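Local coordinates for carbohydrate esterase family 2 (CE2) (Chaetomium olivicolor, PDB 4XVH), which probably removes acetyl groups from xylan or related plant polysaccharides, pairing a family 2 carbohydrate esterase domain with a jelly-roll carbohydrate-binding domain, at residues A[118-132]-A[301-313]. Numbering follows the deposited sequence.
Sequences SITVGYGLDGTFPCT and VGCDYHPNAATHA. With PEU (2,5,8,11,14,17,20,23,26,29,32,35,38,41,44,47,50,53,56,59,62,65,68,71,74,77,80-heptacosaoxadooctacontan-82-ol), chain C.
S118 and H306 meet at 2.6 Å between OG and NE2, a hydrogen bond in which OG lies at the edge of the imidazole, in its plane. This pairing fits the catalytic Ser-His couple of SGNH (GDSL) esterases, and both residues line the pocket holding the polyether, whose OAW lies 2.9 Å from S118 OG. Packing is tight here: Y123 stacks face to face on H306, centroids 4.1 Å apart and planes at 30°, with CD1 over the centre of the imidazole. With CG anti to the backbone N (chi1 -174°), the phenol lies over the imidazole, crossing the H306 side chain at a slant, and carries OH to D304 OD2 at 2.6 Å, a bond received on the anti side, tilted out of the carboxylate plane. A leucine in place of Y123 would probably leave D304 OD2 without this donor and H306 freer to turn. Beside the stack, C303 N donates to G124 O (3.2 Å), the C131–C303 disulfide ties the loops covalently, and water 1 links Y123 O, P307 O and H312 NE2.

The outer side is looser. F129 and the exposed Y305 meet obliquely, planes 44° apart, with F129 CE2 over one face of the Y305 ring, while F129 N gives V301 O a weak 3.5 Å bond.

At the other end, L125 spreads CD1 against H312 CD2 (3.4 Å) and CD2 against A309, on the first turn of helix 309–327. H312 ND1 is hydrogen-bonded to Y144 N, at the start of helix 144–151, and helix 118–121, following strand 111–116, packs T120 against strands 155–160 and 207–211 of the parallel sheet.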
ATOM      1  N   SER A 118      -3.989   7.493  -1.026  1.00 15.21           N
ATOM      2  CA  SER A 118      -2.662   8.084  -0.912  1.00 15.37           C
ATOM      3  C   SER A 118      -2.026   7.777   0.469  1.00 13.97           C
ATOM      4  O   SER A 118      -0.804   7.685   0.609  1.00 15.50           O
ATOM      5  CB  SER A 118      -2.769   9.600  -1.134  1.00 16.20           C
ATOM      6  OG  SER A 118      -3.511  10.169  -0.074  1.00 15.69           O
ATOM      7  N   ILE A 119      -2.860   7.654   1.495  1.00 12.71           N
ATOM      8  CA  ILE A 119      -2.344   7.385   2.838  1.00 13.91           C
ATOM      9  C   ILE A 119      -1.698   5.986   2.886  1.00 15.13           C
ATOM     10  O   ILE A 119      -0.626   5.768   3.508  1.00 15.33           O
ATOM     11  CB  ILE A 119      -3.473   7.508   3.884  1.00 14.92           C
ATOM     12  CG1 ILE A 119      -4.064   8.930   3.807  1.00 16.45           C
ATOM     13  CG2 ILE A 119      -2.963   7.185   5.307  1.00 14.91           C
ATOM     14  CD1 ILE A 119      -5.362   9.089   4.624  1.00 16.86           C
ATOM     15  N   THR A 120      -2.323   5.050   2.182  1.00 14.04           N
ATOM     16  CA  THR A 120      -1.831   3.685   2.130  1.00 13.26           C
ATOM     17  C   THR A 120      -0.663   3.554   1.165  1.00 14.48           C
ATOM     18  O   THR A 120       0.248   2.746   1.380  1.00 15.32           O
ATOM     19  CB  THR A 120      -3.001   2.752   1.764  1.00 13.96           C
ATOM     20  OG1 THR A 120      -3.976   2.880   2.805  1.00 16.63           O
ATOM     21  CG2 THR A 120      -2.585   1.322   1.593  1.00 11.88           C
ATOM     22  N   VAL A 121      -0.661   4.378   0.123  1.00 14.74           N
ATOM     23  CA  VAL A 121       0.507   4.469  -0.740  1.00 13.76           C
ATOM     24  C   VAL A 121       1.734   4.910   0.047  1.00 14.12           C
ATOM     25  O   VAL A 121       2.804   4.313  -0.066  1.00 14.11           O
ATOM     26  CB  VAL A 121       0.300   5.489  -1.881  1.00 14.49           C
ATOM     27  CG1 VAL A 121       1.644   5.786  -2.570  1.00 14.88           C
ATOM     28  CG2 VAL A 121      -0.745   4.976  -2.893  1.00 13.91           C
ATOM     29  N   GLY A 122       1.557   5.956   0.857  1.00 12.27           N
ATOM     30  CA  GLY A 122       2.692   6.649   1.433  1.00 12.30           C
ATOM     31  C   GLY A 122       3.020   7.948   0.726  1.00 14.25           C
ATOM     32  O   GLY A 122       4.157   8.372   0.716  1.00 13.54           O
ATOM     33  N   TYR A 123       2.003   8.552   0.122  1.00 15.42           N
ATOM     34  CA  TYR A 123       2.089   9.888  -0.490  1.00 17.03           C
ATOM     35  C   TYR A 123       2.785  10.883   0.431  1.00 17.80           C
ATOM     36  O   TYR A 123       2.354  11.057   1.577  1.00 17.26           O
ATOM     37  CB  TYR A 123       0.658  10.361  -0.800  1.00 17.70           C
ATOM     38  CG  TYR A 123       0.509  11.660  -1.559  1.00 18.42           C
ATOM     39  CD1 TYR A 123       0.730  12.887  -0.927  1.00 18.43           C
ATOM     40  CD2 TYR A 123       0.112  11.659  -2.897  1.00 18.28           C
ATOM     41  CE1 TYR A 123       0.585  14.075  -1.602  1.00 21.18           C
ATOM     42  CE2 TYR A 123      -0.051  12.852  -3.598  1.00 21.02           C
ATOM     43  CZ  TYR A 123       0.193  14.059  -2.945  1.00 22.71           C
ATOM     44  OH  TYR A 123       0.056  15.255  -3.611  1.00 23.41           O
ATOM     45  N   GLY A 124       3.824  11.569  -0.047  1.00 13.91           N
ATOM     46  CA  GLY A 124       4.356  12.705   0.711  1.00 14.82           C
ATOM     47  C   GLY A 124       5.033  12.384   2.038  1.00 17.27           C
ATOM     48  O   GLY A 124       5.425  13.298   2.782  1.00 17.93           O
ATOM     49  N   LEU A 125       5.213  11.086   2.314  1.00 16.11           N
ATOM     50  CA  LEU A 125       5.625  10.632   3.648  1.00 15.84           C
ATOM     51  C   LEU A 125       6.996  11.205   4.060  1.00 17.49           C
ATOM     52  O   LEU A 125       7.181  11.652   5.196  1.00 17.10           O
ATOM     53  CB  LEU A 125       5.637   9.095   3.681  1.00 13.29           C
ATOM     54  CG  LEU A 125       5.724   8.391   5.041  1.00 12.99           C
ATOM     55  CD1 LEU A 125       5.189   6.938   4.911  1.00 11.58           C
ATOM     56  CD2 LEU A 125       7.168   8.398   5.622  1.00 17.26           C
ATOM     57  N   ASP A 126       7.953  11.194   3.130  1.00 18.37           N
ATOM     58  CA  ASP A 126       9.300  11.674   3.437  1.00 19.92           C
ATOM     59  C   ASP A 126       9.390  13.184   3.279  1.00 20.59           C
ATOM     60  O   ASP A 126      10.470  13.759   3.458  1.00 20.48           O
ATOM     61  CB  ASP A 126      10.351  11.020   2.510  1.00 22.43           C
ATOM     62  CG  ASP A 126      10.686   9.572   2.893  1.00 24.49           C
ATOM     63  OD1 ASP A 126       9.966   8.965   3.683  1.00 23.01           O
ATOM     64  OD2 ASP A 126      11.684   9.020   2.376  1.00 26.85           O
ATOM     65  N   GLY A 127       8.298  13.828   2.866  1.00 19.01           N
ATOM     66  CA  GLY A 127       8.394  15.245   2.540  1.00 22.73           C
ATOM     67  C   GLY A 127       8.299  16.109   3.791  1.00 26.73           C
ATOM     68  O   GLY A 127       7.707  15.703   4.782  1.00 28.89           O
ATOM     69  N   THR A 128       8.907  17.288   3.751  1.00 28.80           N
ATOM     70  CA  THR A 128       8.765  18.273   4.813  1.00 30.58           C
ATOM     71  C   THR A 128       7.721  19.289   4.349  1.00 30.37           C
ATOM     72  O   THR A 128       7.946  19.946   3.335  1.00 29.75           O
ATOM     73  CB  THR A 128      10.100  19.011   5.091  1.00 52.73           C
ATOM     74  OG1 THR A 128      11.169  18.069   5.272  1.00 51.67           O
ATOM     75  CG2 THR A 128       9.977  19.923   6.314  1.00 54.40           C
ATOM     76  N   PHE A 129       6.584  19.406   5.029  1.00 29.92           N
ATOM     77  CA  PHE A 129       5.592  20.394   4.583  1.00 29.81           C
ATOM     78  C   PHE A 129       6.200  21.796   4.672  1.00 29.76           C
ATOM     79  O   PHE A 129       6.907  22.086   5.618  1.00 30.93           O
ATOM     80  CB  PHE A 129       4.305  20.317   5.410  1.00 29.22           C
ATOM     81  CG  PHE A 129       3.219  21.236   4.921  1.00 29.15           C
ATOM     82  CD1 PHE A 129       3.170  22.557   5.332  1.00 30.41           C
ATOM     83  CD2 PHE A 129       2.250  20.773   4.043  1.00 28.51           C
ATOM     84  CE1 PHE A 129       2.184  23.397   4.878  1.00 31.56           C
ATOM     85  CE2 PHE A 129       1.260  21.611   3.583  1.00 29.52           C
ATOM     86  CZ  PHE A 129       1.228  22.925   3.999  1.00 30.96           C
ATOM     87  N   PRO A 130       5.956  22.656   3.669  1.00 28.66           N
ATOM     88  CA  PRO A 130       5.205  22.410   2.434  1.00 28.24           C
ATOM     89  C   PRO A 130       6.112  21.815   1.354  1.00 27.86           C
ATOM     90  O   PRO A 130       7.272  22.223   1.280  1.00 28.91           O
ATOM     91  CB  PRO A 130       4.718  23.812   2.035  1.00 27.81           C
ATOM     92  CG  PRO A 130       5.778  24.708   2.549  1.00 29.53           C
ATOM     93  CD  PRO A 130       6.245  24.089   3.848  1.00 30.65           C
ATOM     94  N   CYS A 131       5.605  20.890   0.543  1.00 23.89           N
ATOM     95  CA  CYS A 131       6.416  20.276  -0.502  1.00 26.75           C
ATOM     96  C   CYS A 131       5.534  19.706  -1.602  1.00 24.86           C
ATOM     97  O   CYS A 131       4.367  19.364  -1.364  1.00 22.65           O
ATOM     98  CB  CYS A 131       7.324  19.177   0.075  1.00 26.02           C
ATOM     99  SG  CYS A 131       6.434  17.941   1.124  1.00 26.42           S
ATOM    100  N   THR A 132       6.086  19.629  -2.814  1.00 24.17           N
ATOM    101  CA  THR A 132       5.412  18.926  -3.907  1.00 24.21           C
ATOM    102  C   THR A 132       5.734  17.437  -3.867  1.00 22.10           C
ATOM    103  O   THR A 132       6.899  17.039  -3.805  1.00 20.85           O
ATOM    104  CB  THR A 132       5.811  19.526  -5.272  1.00 26.46           C
ATOM    105  OG1 THR A 132       5.313  20.868  -5.331  1.00 27.14           O
ATOM    106  CG2 THR A 132       5.215  18.725  -6.401  1.00 25.62           C
ATOM    107  N   VAL A 301       3.152  17.396   9.318  1.00 19.13           N
ATOM    108  CA  VAL A 301       2.659  16.607   8.204  1.00 17.55           C
ATOM    109  C   VAL A 301       3.674  16.571   7.057  1.00 18.50           C
ATOM    110  O   VAL A 301       4.623  17.368   7.042  1.00 19.07           O
ATOM    111  CB  VAL A 301       1.296  17.165   7.681  1.00 21.85           C
ATOM    112  CG1 VAL A 301       0.202  17.007   8.714  1.00 17.77           C
ATOM    113  CG2 VAL A 301       1.447  18.659   7.282  1.00 21.73           C
ATOM    114  N   GLY A 302       3.445  15.673   6.100  1.00 17.26           N
ATOM    115  CA  GLY A 302       4.256  15.607   4.897  1.00 20.16           C
ATOM    116  C   GLY A 302       3.591  16.419   3.794  1.00 20.32           C
ATOM    117  O   GLY A 302       2.802  17.322   4.094  1.00 20.45           O
ATOM    118  N   CYS A 303       3.893  16.108   2.531  1.00 19.72           N
ATOM    119  CA  CYS A 303       3.396  16.947   1.423  1.00 20.29           C
ATOM    120  C   CYS A 303       1.878  16.925   1.415  1.00 19.80           C
ATOM    121  O   CYS A 303       1.264  15.857   1.576  1.00 18.02           O
ATOM    122  CB  CYS A 303       3.921  16.463   0.069  1.00 17.46           C
ATOM    123  SG  CYS A 303       5.696  16.301   0.061  1.00 23.08           S
ATOM    124  N   ASP A 304       1.281  18.102   1.205  1.00 21.17           N
ATOM    125  CA  ASP A 304      -0.176  18.204   1.016  1.00 21.21           C
ATOM    126  C   ASP A 304      -0.930  17.624   2.210  1.00 19.47           C
ATOM    127  O   ASP A 304      -1.939  16.920   2.052  1.00 18.74           O
ATOM    128  CB  ASP A 304      -0.578  17.514  -0.300  1.00 20.92           C
ATOM    129  CG  ASP A 304       0.024  18.218  -1.522  1.00 22.17           C
ATOM    130  OD1 ASP A 304      -0.048  19.469  -1.560  1.00 22.61           O
ATOM    131  OD2 ASP A 304       0.584  17.533  -2.419  1.00 21.34           O
ATOM    132  N   TYR A 305      -0.421  17.925   3.410  1.00 19.42           N
ATOM    133  CA  TYR A 305      -1.026  17.474   4.675  1.00 20.03           C
ATOM    134  C   TYR A 305      -1.161  15.967   4.843  1.00 19.77           C
ATOM    135  O   TYR A 305      -2.030  15.510   5.603  1.00 20.12           O
ATOM    136  CB  TYR A 305      -2.403  18.130   4.868  1.00 21.55           C
ATOM    137  CG  TYR A 305      -2.313  19.626   4.725  1.00 25.57           C
ATOM    138  CD1 TYR A 305      -1.936  20.419   5.796  1.00 27.88           C
ATOM    139  CD2 TYR A 305      -2.546  20.246   3.502  1.00 26.87           C
ATOM    140  CE1 TYR A 305      -1.818  21.796   5.658  1.00 29.33           C
ATOM    141  CE2 TYR A 305      -2.431  21.620   3.365  1.00 28.93           C
ATOM    142  CZ  TYR A 305      -2.063  22.379   4.450  1.00 30.72           C
ATOM    143  OH  TYR A 305      -1.939  23.744   4.327  1.00 33.23           O
ATOM    144  N   HIS A 306      -0.311  15.183   4.178  1.00 18.81           N
ATOM    145  CA  HIS A 306      -0.384  13.733   4.379  1.00 17.47           C
ATOM    146  C   HIS A 306       0.395  13.334   5.615  1.00 18.52           C
ATOM    147  O   HIS A 306       1.238  14.096   6.092  1.00 18.13           O
ATOM    148  CB  HIS A 306       0.111  12.961   3.148  1.00 17.51           C
ATOM    149  CG  HIS A 306      -0.909  12.913   2.059  1.00 18.66           C
ATOM    150  ND1 HIS A 306      -1.315  14.048   1.395  1.00 18.78           N
ATOM    151  CD2 HIS A 306      -1.685  11.898   1.597  1.00 17.85           C
ATOM    152  CE1 HIS A 306      -2.251  13.723   0.517  1.00 20.05           C
ATOM    153  NE2 HIS A 306      -2.501  12.428   0.633  1.00 18.66           N
ATOM    154  N   PRO A 307       0.074  12.151   6.172  1.00 18.42           N
ATOM    155  CA  PRO A 307       0.779  11.753   7.400  1.00 16.83           C
ATOM    156  C   PRO A 307       2.294  11.597   7.195  1.00 16.22           C
ATOM    157  O   PRO A 307       2.753  11.091   6.151  1.00 15.72           O
ATOM    158  CB  PRO A 307       0.113  10.413   7.763  1.00 15.40           C
ATOM    159  CG  PRO A 307      -1.330  10.533   7.177  1.00 13.61           C
ATOM    160  CD  PRO A 307      -1.079  11.264   5.868  1.00 17.32           C
ATOM    161  N   ASN A 308       3.063  12.052   8.178  1.00 16.03           N
ATOM    162  CA  ASN A 308       4.517  11.906   8.118  1.00 16.14           C
ATOM    163  C   ASN A 308       4.937  10.575   8.737  1.00 17.34           C
ATOM    164  O   ASN A 308       4.090   9.746   9.040  1.00 14.07           O
ATOM    165  CB  ASN A 308       5.222  13.086   8.802  1.00 17.42           C
ATOM    166  CG  ASN A 308       4.906  13.207  10.280  1.00 18.77           C
ATOM    167  OD1 ASN A 308       4.350  12.297  10.906  1.00 18.77           O
ATOM    168  ND2 ASN A 308       5.320  14.336  10.866  1.00 20.27           N
ATOM    169  N   ALA A 309       6.240  10.350   8.863  1.00 18.33           N
ATOM    170  CA  ALA A 309       6.731   9.035   9.300  1.00 17.88           C
ATOM    171  C   ALA A 309       6.243   8.712  10.718  1.00 17.77           C
ATOM    172  O   ALA A 309       5.833   7.583  11.004  1.00 14.40           O
ATOM    173  CB  ALA A 309       8.292   9.000   9.224  1.00 15.38           C
ATOM    174  N   ALA A 310       6.291   9.703  11.618  1.00 17.39           N
ATOM    175  CA  ALA A 310       5.872   9.476  12.994  1.00 17.38           C
ATOM    176  C   ALA A 310       4.405   9.083  13.082  1.00 18.04           C
ATOM    177  O   ALA A 310       4.021   8.191  13.856  1.00 16.80           O
ATOM    178  CB  ALA A 310       6.145  10.740  13.882  1.00 19.56           C
ATOM    179  N   THR A 311       3.570   9.764  12.316  1.00 18.57           N
ATOM    180  CA  THR A 311       2.139   9.467  12.345  1.00 17.62           C
ATOM    181  C   THR A 311       1.859   8.067  11.805  1.00 17.14           C
ATOM    182  O   THR A 311       1.054   7.317  12.373  1.00 14.94           O
ATOM    183  CB  THR A 311       1.339  10.535  11.546  1.00 20.06           C
ATOM    184  OG1 THR A 311       1.534  11.820  12.172  1.00 18.56           O
ATOM    185  CG2 THR A 311      -0.160  10.217  11.534  1.00 18.29           C
ATOM    186  N   HIS A 312       2.534   7.702  10.715  1.00 16.42           N
ATOM    187  CA  HIS A 312       2.403   6.340  10.212  1.00 14.38           C
ATOM    188  C   HIS A 312       2.906   5.317  11.248  1.00 14.58           C
ATOM    189  O   HIS A 312       2.292   4.295  11.441  1.00 15.51           O
ATOM    190  CB  HIS A 312       3.199   6.179   8.910  1.00 12.62           C
ATOM    191  CG  HIS A 312       2.457   6.604   7.684  1.00 13.78           C
ATOM    192  ND1 HIS A 312       1.447   5.843   7.123  1.00 13.94           N
ATOM    193  CD2 HIS A 312       2.591   7.700   6.889  1.00 13.77           C
ATOM    194  CE1 HIS A 312       1.004   6.438   6.029  1.00 15.18           C
ATOM    195  NE2 HIS A 312       1.667   7.582   5.872  1.00 14.52           N
ATOM    196  N   ALA A 313       4.044   5.573  11.882  1.00 14.97           N
ATOM    197  CA  ALA A 313       4.633   4.549  12.725  1.00 15.69           C
ATOM    198  C   ALA A 313       3.695   4.298  13.920  1.00 17.32           C
ATOM    199  O   ALA A 313       3.502   3.151  14.355  1.00 17.04           O
ATOM    200  CB  ALA A 313       6.037   4.954  13.181  1.00 17.28           C
TER
HETATM  201  CAA PEU C 402       2.828   8.321 -16.329  1.00 70.99           C
HETATM  202  OAB PEU C 402       2.308   9.602 -15.934  1.00 71.77           O
HETATM  203  CAC PEU C 402       1.193  10.061 -16.792  1.00 72.61           C
HETATM  204  CAD PEU C 402       0.491  11.447 -16.533  1.00 77.05           C
HETATM  205  OAE PEU C 402       1.387  12.579 -16.637  1.00 77.29           O
HETATM  206  CAF PEU C 402       2.453  12.588 -15.635  1.00 77.68           C
HETATM  207  CAG PEU C 402       2.172  12.917 -14.159  1.00 77.76           C
HETATM  208  OAH PEU C 402       1.179  12.148 -13.463  1.00 78.01           O
HETATM  209  CAI PEU C 402       1.174  12.471 -12.044  1.00 77.94           C
HETATM  210  CAJ PEU C 402      -0.040  11.894 -11.305  1.00 78.01           C
HETATM  211  OAK PEU C 402       0.027  12.198  -9.886  1.00 78.05           O
HETATM  212  CAL PEU C 402      -1.286  12.057  -9.306  1.00 78.01           C
HETATM  213  CAM PEU C 402      -1.343  12.367  -7.814  1.00 77.83           C
HETATM  214  OAN PEU C 402      -2.759  12.396  -7.543  1.00 77.54           O
HETATM  215  CAO PEU C 402      -3.098  12.791  -6.195  1.00 76.89           C
HETATM  216  CAP PEU C 402      -4.524  13.231  -6.458  1.00 76.24           C
HETATM  217  OAQ PEU C 402      -5.475  13.772  -5.509  1.00 75.85           O
HETATM  218  CAR PEU C 402      -5.083  14.931  -4.708  1.00 75.04           C
HETATM  219  CAS PEU C 402      -4.149  14.780  -3.481  1.00 73.49           C
HETATM  220  OAT PEU C 402      -4.715  13.954  -2.387  1.00 71.07           O
HETATM  221  CAU PEU C 402      -4.995  12.557  -2.703  1.00 68.13           C
HETATM  222  CAV PEU C 402      -5.605  11.806  -1.500  1.00 65.81           C
HETATM  223  OAW PEU C 402      -5.891  10.398  -1.692  1.00 64.62           O
HETATM  224  O   HOH W   1       1.626   9.767   4.052  1.00 20.15           O
HETATM  225  O   HOH W   2       8.357  12.140   7.955  1.00 24.80           O
HETATM  226  O   HOH W   3       2.706  20.457   0.610  1.00 14.83           O